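Local coordinates for glutathione S-transferase (Ceriporiopsis subvermispora, PDB 6J3E), which is a glutathione S-transferase and so probably catalyses the attack of glutathione's thiol on electrophilic substrates, binding glutathione with residues of both its domains, at residues A[14-20]-A[217-221]; A[126-130]-A[174-178]; A[182-186]-A[238-242]. All coordinates share one frame. Residue numbers count along the deposited sequence, not the author numbering.

Interaction 1: A[14-20]-A[217-221]; sequences ATPDKAW and WVKRV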
loop_
_atom_site.group_PDB
_atom_site.type_symbol
_atom_site.label_atom_id
_atom_site.label_comp_id
_atom_site.label_asym_id
_atom_site.label_seq_id
_atom_site.Cartn_x
_atom_site.Cartn_y
_atom_site.Cartn_z
ATOM N N ALA A 14 21.294 21.691 5.157
ATOM C CA ALA A 14 21.452 20.743 6.251
ATOM C C ALA A 14 22.817 20.081 6.201
ATOM O O ALA A 14 23.402 19.777 7.249
ATOM C CB ALA A 14 20.341 19.686 6.219
ATOM N N THR A 15 23.337 19.842 5.001
ATOM C CA THR A 15 24.615 19.166 4.863
ATOM C C THR A 15 25.477 19.910 3.862
ATOM O O THR A 15 24.965 20.532 2.929
ATOM C CB THR A 15 24.484 17.707 4.387
ATOM O OG1 THR A 15 24.057 17.675 3.017
ATOM C CG2 THR A 15 23.525 16.920 5.253
ATOM N N PRO A 16 26.793 19.860 4.042
ATOM C CA PRO A 16 27.706 20.339 2.994
ATOM C C PRO A 16 27.403 19.777 1.615
ATOM O O PRO A 16 27.705 20.444 0.618
ATOM C CB PRO A 16 29.075 19.876 3.502
ATOM C CG PRO A 16 28.923 19.853 4.999
ATOM C CD PRO A 16 27.495 19.490 5.285
ATOM N N ASP A 17 26.818 18.574 1.524
ATOM C CA ASP A 17 26.409 18.026 0.229
ATOM C C ASP A 17 25.452 18.933 -0.489
ATOM O O ASP A 17 25.393 18.896 -1.720
ATOM C CB ASP A 17 25.696 16.693 0.379
ATOM C CG ASP A 17 26.447 15.739 1.226
ATOM O OD1 ASP A 17 26.549 14.580 0.821
ATOM O OD2 ASP A 17 26.893 16.111 2.336
ATOM N N LYS A 18 24.693 19.722 0.271
ATOM C CA LYS A 18 23.501 20.476 -0.102
ATOM C C LYS A 18 22.369 19.585 -0.605
ATOM O O LYS A 18 21.346 20.099 -1.075
ATOM C CB LYS A 18 23.810 21.613 -1.101
ATOM C CG LYS A 18 23.989 21.248 -2.546
ATOM C CD LYS A 18 25.023 22.143 -3.224
ATOM C CE LYS A 18 24.546 23.567 -3.293
ATOM N NZ LYS A 18 25.284 24.284 -4.332
ATOM N N ALA A 19 22.499 18.263 -0.459
ATOM C CA ALA A 19 21.477 17.312 -0.891
ATOM C C ALA A 19 20.663 16.859 0.315
ATOM O O ALA A 19 21.203 16.233 1.232
ATOM C CB ALA A 19 22.105 16.105 -1.586
ATOM N N TRP A 20 19.367 17.160 0.307
ATOM C CA TRP A 20 18.504 16.866 1.448
ATOM C C TRP A 20 17.177 16.212 1.082
ATOM O O TRP A 20 16.569 15.588 1.954
ATOM C CB TRP A 20 18.198 18.156 2.210
ATOM C CG TRP A 20 17.428 19.064 1.340
ATOM C CD1 TRP A 20 17.931 19.995 0.478
ATOM C CD2 TRP A 20 16.008 19.091 1.180
ATOM N NE1 TRP A 20 16.907 20.618 -0.187
ATOM C CE2 TRP A 20 15.716 20.078 0.222
ATOM C CE3 TRP A 20 14.952 18.388 1.770
ATOM C CZ2 TRP A 20 14.417 20.369 -0.168
ATOM C CZ3 TRP A 20 13.667 18.677 1.378
ATOM C CH2 TRP A 20 13.409 19.657 0.422
ATOM N N TRP A 217 16.489 11.723 4.574
ATOM C CA TRP A 217 15.922 13.060 4.721
ATOM C C TRP A 217 15.734 13.405 6.187
ATOM O O TRP A 217 16.088 14.502 6.637
ATOM C CB TRP A 217 14.585 13.128 3.969
ATOM C CG TRP A 217 13.783 14.397 4.104
ATOM C CD1 TRP A 217 14.251 15.689 4.073
ATOM C CD2 TRP A 217 12.362 14.493 4.288
ATOM N NE1 TRP A 217 13.210 16.567 4.203
ATOM C CE2 TRP A 217 12.041 15.866 4.339
ATOM C CE3 TRP A 217 11.328 13.550 4.394
ATOM C CZ2 TRP A 217 10.734 16.318 4.495
ATOM C CZ3 TRP A 217 10.035 13.998 4.561
ATOM C CH2 TRP A 217 9.746 15.373 4.601
ATOM N N VAL A 218 15.153 12.477 6.947
ATOM C CA VAL A 218 14.941 12.713 8.371
ATOM C C VAL A 218 16.273 12.870 9.075
ATOM O O VAL A 218 16.436 13.733 9.948
ATOM C CB VAL A 218 14.114 11.564 8.972
ATOM C CG1 VAL A 218 14.056 11.682 10.483
ATOM C CG2 VAL A 218 12.721 11.553 8.373
ATOM N N LYS A 219 17.253 12.042 8.698
ATOM C CA LYS A 219 18.535 12.060 9.388
ATOM C C LYS A 219 19.283 13.344 9.094
ATOM O O LYS A 219 19.818 13.981 10.009
ATOM C CB LYS A 219 19.384 10.853 8.992
ATOM C CG LYS A 219 20.764 10.834 9.653
ATOM C CD LYS A 219 21.600 9.623 9.213
ATOM C CE LYS A 219 22.899 9.506 9.999
ATOM N NZ LYS A 219 23.646 8.269 9.680
ATOM N N ARG A 220 19.318 13.755 7.826
ATOM C CA ARG A 220 20.134 14.913 7.488
ATOM C C ARG A 220 19.459 16.210 7.907
ATOM O O ARG A 220 20.129 17.114 8.426
ATOM C CB ARG A 220 20.468 14.891 6.004
ATOM C CG ARG A 220 21.564 13.895 5.717
ATOM C CD ARG A 220 21.466 13.299 4.331
ATOM N NE ARG A 220 22.274 14.028 3.370
ATOM C CZ ARG A 220 23.374 13.556 2.802
ATOM N NH1 ARG A 220 23.808 12.330 3.078
ATOM N NH2 ARG A 220 24.023 14.319 1.941
ATOM N N VAL A 221 18.135 16.300 7.759
ATOM C CA VAL A 221 17.443 17.555 8.035
ATOM C C VAL A 221 17.265 17.767 9.530
ATOM O O VAL A 221 17.565 18.846 10.046
ATOM C CB VAL A 221 16.103 17.614 7.285
ATOM C CG1 VAL A 221 15.208 18.717 7.859
ATOM C CG2 VAL A 221 16.360 17.856 5.805
#
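The long side chain of R220 leaves helix 206-222 and reaches the loop 14-20, where its guanidinium meets D17 and A19 O. Its NE donates to A19 O at 3.3 Å. Its NH2 lies 2.8 Å from D17 OD1 in a salt bridge whose hydrogen bond is weak; the placing of NH2 is not fully certain. NH1 forms a salt bridge to E251, so the buried guanidinium is balanced by two acidic residues. Arginine suits the place because one planar group can serve several acceptors. A19 O also receives a weak hydrogen bond from W25 NE1. The loop is itself held by a type I turn, T15 to K18, closed by K18 N to T15 O at 2.8 Å, and T15 OG1 donates weakly to D17 OD2 at 3.3 Å. The contact bridges the two domains of the glutathione S-transferase fold, since the loop joins strand 5-9 to helix 22-34 of the thioredoxin-like domain and helix 206-222 belongs to the all-helical one. Beside the charges lies a ring and aliphatic contact. W217 NE1 meets the edge of the W20 ring, W217 CD1 is 3.6 Å from W20 CE3, and the planes are inclined at 45°, while V221 CG2 lies 4.0 Å from W20 CB and 4.4 Å from A14 CB. Alanine is small enough to let A14 CB come within 3.4 Å of R220 O; its own N is bonded to Q138 OE1. W20 NE1 gives a weak hydrogen bond to P11 O, and its side chain lies about 7 Å from that of the glutathione-binding N23.

Interaction 2: A[126-130]-A[174-178]; sequences ALAPI and AWEKI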
loop_
_atom_site.group_PDB
_atom_site.type_symbol
_atom_site.label_atom_id
_atom_site.label_comp_id
_atom_site.label_asym_id
_atom_site.label_seq_id
_atom_site.Cartn_x
_atom_site.Cartn_y
_atom_site.Cartn_z
ATOM N N ALA A 126 2.619 11.192 7.722
ATOM C CA ALA A 126 2.996 11.244 9.132
ATOM C C ALA A 126 4.226 12.118 9.339
ATOM O O ALA A 126 4.315 12.840 10.334
ATOM C CB ALA A 126 3.244 9.831 9.666
ATOM N N LEU A 127 5.175 12.084 8.397
ATOM C CA LEU A 127 6.368 12.906 8.545
ATOM C C LEU A 127 6.057 14.389 8.432
ATOM O O LEU A 127 6.650 15.195 9.159
ATOM C CB LEU A 127 7.415 12.525 7.511
ATOM C CG LEU A 127 7.937 11.108 7.638
ATOM C CD1 LEU A 127 8.980 10.847 6.562
ATOM C CD2 LEU A 127 8.564 10.948 8.970
ATOM N N ALA A 128 5.111 14.758 7.565
ATOM C CA ALA A 128 4.960 16.145 7.116
ATOM C C ALA A 128 4.911 17.171 8.248
ATOM O O ALA A 128 5.651 18.168 8.169
ATOM C CB ALA A 128 3.720 16.239 6.215
ATOM N N PRO A 129 4.115 17.000 9.315
ATOM C CA PRO A 129 4.032 18.081 10.313
ATOM C C PRO A 129 5.347 18.377 11.013
ATOM O O PRO A 129 5.555 19.520 11.442
ATOM C CB PRO A 129 2.957 17.587 11.294
ATOM C CG PRO A 129 2.762 16.207 11.018
ATOM C CD PRO A 129 3.134 15.943 9.599
ATOM N N ILE A 130 6.247 17.405 11.112
ATOM C CA ILE A 130 7.555 17.642 11.711
ATOM C C ILE A 130 8.587 18.004 10.663
ATOM O O ILE A 130 9.424 18.886 10.883
ATOM C CB ILE A 130 7.990 16.407 12.517
ATOM C CG1 ILE A 130 7.226 16.360 13.849
ATOM C CG2 ILE A 130 9.520 16.392 12.707
ATOM C CD1 ILE A 130 7.207 15.009 14.500
ATOM N N ALA A 174 2.449 13.537 16.695
ATOM C CA ALA A 174 3.040 13.347 15.376
ATOM C C ALA A 174 4.086 12.238 15.390
ATOM O O ALA A 174 4.147 11.416 14.468
ATOM C CB ALA A 174 3.666 14.650 14.892
ATOM N N TRP A 175 4.960 12.227 16.403
ATOM C CA TRP A 175 5.970 11.176 16.469
ATOM C C TRP A 175 5.320 9.816 16.595
ATOM O O TRP A 175 5.719 8.861 15.921
ATOM C CB TRP A 175 6.921 11.404 17.640
ATOM C CG TRP A 175 8.048 12.289 17.261
ATOM C CD1 TRP A 175 8.365 13.508 17.812
ATOM C CD2 TRP A 175 9.005 12.053 16.221
ATOM N NE1 TRP A 175 9.475 14.032 17.183
ATOM C CE2 TRP A 175 9.880 13.164 16.198
ATOM C CE3 TRP A 175 9.210 11.012 15.309
ATOM C CZ2 TRP A 175 10.947 13.257 15.304
ATOM C CZ3 TRP A 175 10.268 11.109 14.421
ATOM C CH2 TRP A 175 11.122 12.228 14.426
ATOM N N GLU A 176 4.287 9.725 17.428
ATOM C CA GLU A 176 3.613 8.460 17.648
ATOM C C GLU A 176 3.084 7.911 16.336
ATOM O O GLU A 176 3.236 6.720 16.037
ATOM C CB GLU A 176 2.494 8.666 18.676
ATOM C CG GLU A 176 1.410 7.632 18.644
ATOM C CD GLU A 176 0.339 7.913 19.708
ATOM O OE1 GLU A 176 -0.352 8.948 19.626
ATOM O OE2 GLU A 176 0.192 7.097 20.639
ATOM N N LYS A 177 2.508 8.790 15.520
ATOM C CA LYS A 177 2.013 8.387 14.216
ATOM C C LYS A 177 3.154 7.998 13.290
ATOM O O LYS A 177 3.020 7.065 12.484
ATOM C CB LYS A 177 1.169 9.509 13.628
ATOM C CG LYS A 177 0.086 9.021 12.689
ATOM C CD LYS A 177 -0.957 10.117 12.361
ATOM C CE LYS A 177 -1.829 9.747 11.141
ATOM N NZ LYS A 177 -1.206 10.214 9.858
ATOM N N ILE A 178 4.294 8.675 13.407
ATOM C CA ILE A 178 5.430 8.319 12.566
ATOM C C ILE A 178 5.977 6.963 12.963
ATOM O O ILE A 178 6.305 6.136 12.103
ATOM C CB ILE A 178 6.529 9.394 12.634
ATOM C CG1 ILE A 178 6.040 10.713 12.029
ATOM C CG2 ILE A 178 7.809 8.902 11.932
ATOM C CD1 ILE A 178 6.878 11.918 12.473
#
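Helices 109-136 and 169-189 run roughly antiparallel here, their local axes 147° apart in direction and 8.7 Å apart at closest, and the side chains between them are almost wholly apolar. The second helix enters with A174, whose methyl is short enough to admit neighbours: A174 CB sits 3.6 Å from I130 CD1 and 4.3 Å from P129 CG. P129 has no amide hydrogen to give the preceding turn, and helix 109-136 is kinked here. W175 follows. Its CA-to-CB bond points away, yet the indole returns to the interface and presents a face to I130 CD1, which stands 3.6 Å from the centroid of the five-membered ring and only 9° off its normal, a clear CH-pi contact. The polar edge of that ring is served by E228, which accepts from W175 NE1. K177 lies on the exposed margin, where a flexible aliphatic chain can cover an apolar neighbour while its amine meets solvent; its CG is 4.4 Å from A126 CB. I178 completes the segment and fits between three residues. Its CG1 lies 3.8 Å from A126 CB and 3.2 Å from A126 O, its CG2 3.7 Å from L127 CD2, and its CD1 3.7 Å from I130 CD1. The tiny A126 makes this possible, for the CA atoms of A126 and I178 are just 5.1 Å apart. L127 also touches W214 and W217 of helix 206-222. Both helices lie in the all-helical C-terminal domain, a bundle characteristic of glutathione S-transferases.

Interaction 3: A[182-186]-A[238-242]; sequences FGQIA and GKWAK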
loop_
_atom_site.group_PDB
_atom_site.type_symbol
_atom_site.label_atom_id
_atom_site.label_comp_id
_atom_site.label_asym_id
_atom_site.label_seq_id
_atom_site.Cartn_x
_atom_site.Cartn_y
_atom_site.Cartn_z
ATOM N N PHE A 182 6.325 3.426 10.599
ATOM C CA PHE A 182 7.445 2.530 10.361
ATOM C C PHE A 182 7.223 1.151 10.978
ATOM O O PHE A 182 7.815 0.182 10.508
ATOM C CB PHE A 182 8.731 3.154 10.881
ATOM C CG PHE A 182 9.266 4.208 9.986
ATOM C CD1 PHE A 182 8.790 5.509 10.076
ATOM C CD2 PHE A 182 10.224 3.898 9.022
ATOM C CE1 PHE A 182 9.270 6.485 9.233
ATOM C CE2 PHE A 182 10.711 4.872 8.169
ATOM C CZ PHE A 182 10.234 6.162 8.276
ATOM N N GLY A 183 6.376 1.041 12.003
ATOM C CA GLY A 183 6.090 -0.256 12.583
ATOM C C GLY A 183 5.327 -1.152 11.635
ATOM O O GLY A 183 5.456 -2.378 11.688
ATOM N N GLN A 184 4.527 -0.560 10.755
ATOM C CA GLN A 184 3.884 -1.353 9.729
ATOM C C GLN A 184 4.894 -1.813 8.695
ATOM O O GLN A 184 4.798 -2.932 8.178
ATOM C CB GLN A 184 2.777 -0.552 9.068
ATOM C CG GLN A 184 1.749 -0.073 10.030
ATOM C CD GLN A 184 0.870 0.956 9.377
ATOM O OE1 GLN A 184 0.992 2.159 9.637
ATOM N NE2 GLN A 184 -0.018 0.498 8.497
ATOM N N ILE A 185 5.872 -0.972 8.368
ATOM C CA ILE A 185 6.872 -1.432 7.417
ATOM C C ILE A 185 7.627 -2.610 8.011
ATOM O O ILE A 185 7.813 -3.641 7.350
ATOM C CB ILE A 185 7.822 -0.295 7.005
ATOM C CG1 ILE A 185 7.038 0.894 6.450
ATOM C CG2 ILE A 185 8.803 -0.788 5.925
ATOM C CD1 ILE A 185 7.942 1.895 5.724
ATOM N N ALA A 186 8.015 -2.496 9.285
ATOM C CA ALA A 186 8.734 -3.577 9.944
ATOM C C ALA A 186 7.931 -4.867 9.905
ATOM O O ALA A 186 8.469 -5.924 9.561
ATOM C CB ALA A 186 9.077 -3.192 11.383
ATOM N N GLY A 238 16.627 -1.208 15.851
ATOM C CA GLY A 238 17.505 -0.472 14.968
ATOM C C GLY A 238 17.311 -0.720 13.493
ATOM O O GLY A 238 18.195 -0.352 12.706
ATOM N N LYS A 239 16.175 -1.302 13.084
ATOM C CA LYS A 239 16.035 -1.754 11.697
ATOM C C LYS A 239 16.341 -0.645 10.698
ATOM O O LYS A 239 16.964 -0.890 9.655
ATOM C CB LYS A 239 14.629 -2.313 11.440
ATOM C CG LYS A 239 14.420 -2.764 9.988
ATOM C CD LYS A 239 13.038 -3.364 9.763
ATOM C CE LYS A 239 12.883 -4.708 10.476
ATOM N NZ LYS A 239 13.785 -5.766 9.950
ATOM N N TRP A 240 15.917 0.582 10.992
ATOM C CA TRP A 240 16.074 1.642 10.006
ATOM C C TRP A 240 17.509 2.129 9.943
ATOM O O TRP A 240 18.017 2.440 8.855
ATOM C CB TRP A 240 15.099 2.766 10.321
ATOM C CG TRP A 240 13.759 2.183 10.664
ATOM C CD1 TRP A 240 13.065 2.324 11.841
ATOM C CD2 TRP A 240 12.971 1.320 9.831
ATOM N NE1 TRP A 240 11.880 1.626 11.770
ATOM C CE2 TRP A 240 11.802 1.001 10.549
ATOM C CE3 TRP A 240 13.126 0.816 8.532
ATOM C CZ2 TRP A 240 10.801 0.176 10.018
ATOM C CZ3 TRP A 240 12.136 -0.003 8.004
ATOM C CH2 TRP A 240 10.990 -0.320 8.747
ATOM N N ALA A 241 18.181 2.172 11.096
ATOM C CA ALA A 241 19.601 2.490 11.105
ATOM C C ALA A 241 20.368 1.497 10.255
ATOM O O ALA A 241 21.255 1.880 9.480
ATOM C CB ALA A 241 20.130 2.509 12.539
ATOM N N LYS A 242 19.994 0.221 10.340
ATOM C CA LYS A 242 20.708 -0.811 9.598
ATOM C C LYS A 242 20.537 -0.642 8.091
ATOM O O LYS A 242 21.503 -0.787 7.328
ATOM C CB LYS A 242 20.242 -2.188 10.068
ATOM C CG LYS A 242 20.482 -2.380 11.561
ATOM C CD LYS A 242 19.929 -3.679 12.099
ATOM C CE LYS A 242 20.157 -3.768 13.614
ATOM N NZ LYS A 242 19.400 -4.894 14.233
#
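W240 dominates this contact, with F182 and A186 receiving it from helix 169-189. The two helix segments cross steeply, at 77°, and their axes come no nearer than 11.2 Å, a gap that a large indole can span. F182 meets it edge-to-face: the phenyl edge points at the face of the five-membered ring, with centroids 4.9 Å apart, planes at 66° and F182 CD2 3.6 Å from W240 CE2. The far end of the indole reaches the backbone, W240 CZ2 lying 3.0 Å from F182 O, an oxygen already bonded within the helix by A186 N at 3.0 Å. A186 suits its position because its small side chain lets the indole edge come up to the backbone, W240 CH2 lying 3.7 Å from A186 N; W240 CZ2 is 4.0 Å from A186 CB. I185 CG2 packs 3.6 Å from W240 CH2, and K239 CE comes to 4.2 Å from A186 CB. I185 also touches F119 and I123 of helix 109-136, and F182 touches I123. The polar ends are served outside the contact, W240 NE1 by D236 and K239 NZ by D195 and K196 O. With no hydrogen bond between the segments, their attachment rests on close packing of aromatic and aliphatic surfaces.

How the interactions relate
Interaction 1 spans the two domains, whereas interactions 2 and 3 lie within the helical domain and share helix 169-189, which packs on helix 109-136 in interaction 2 and on helix 235-247 in interaction 3. Their chemistry follows their place: only interaction 1 uses charge and hydrogen bonds between its segments; all three contacts contain indoles, but interactions 2 and 3 rely on apolar and ring packing alone. Interaction 3 is the most buried; interactions 1 and 2 are partly exposed, interaction 2 having a lysine at its margin. Interactions 1 and 2 meet directly, L127 CD1 lying 3.9 Å from W217 CZ3, whereas interactions 1 and 3 do not touch, their nearest atoms being about 6 Å apart.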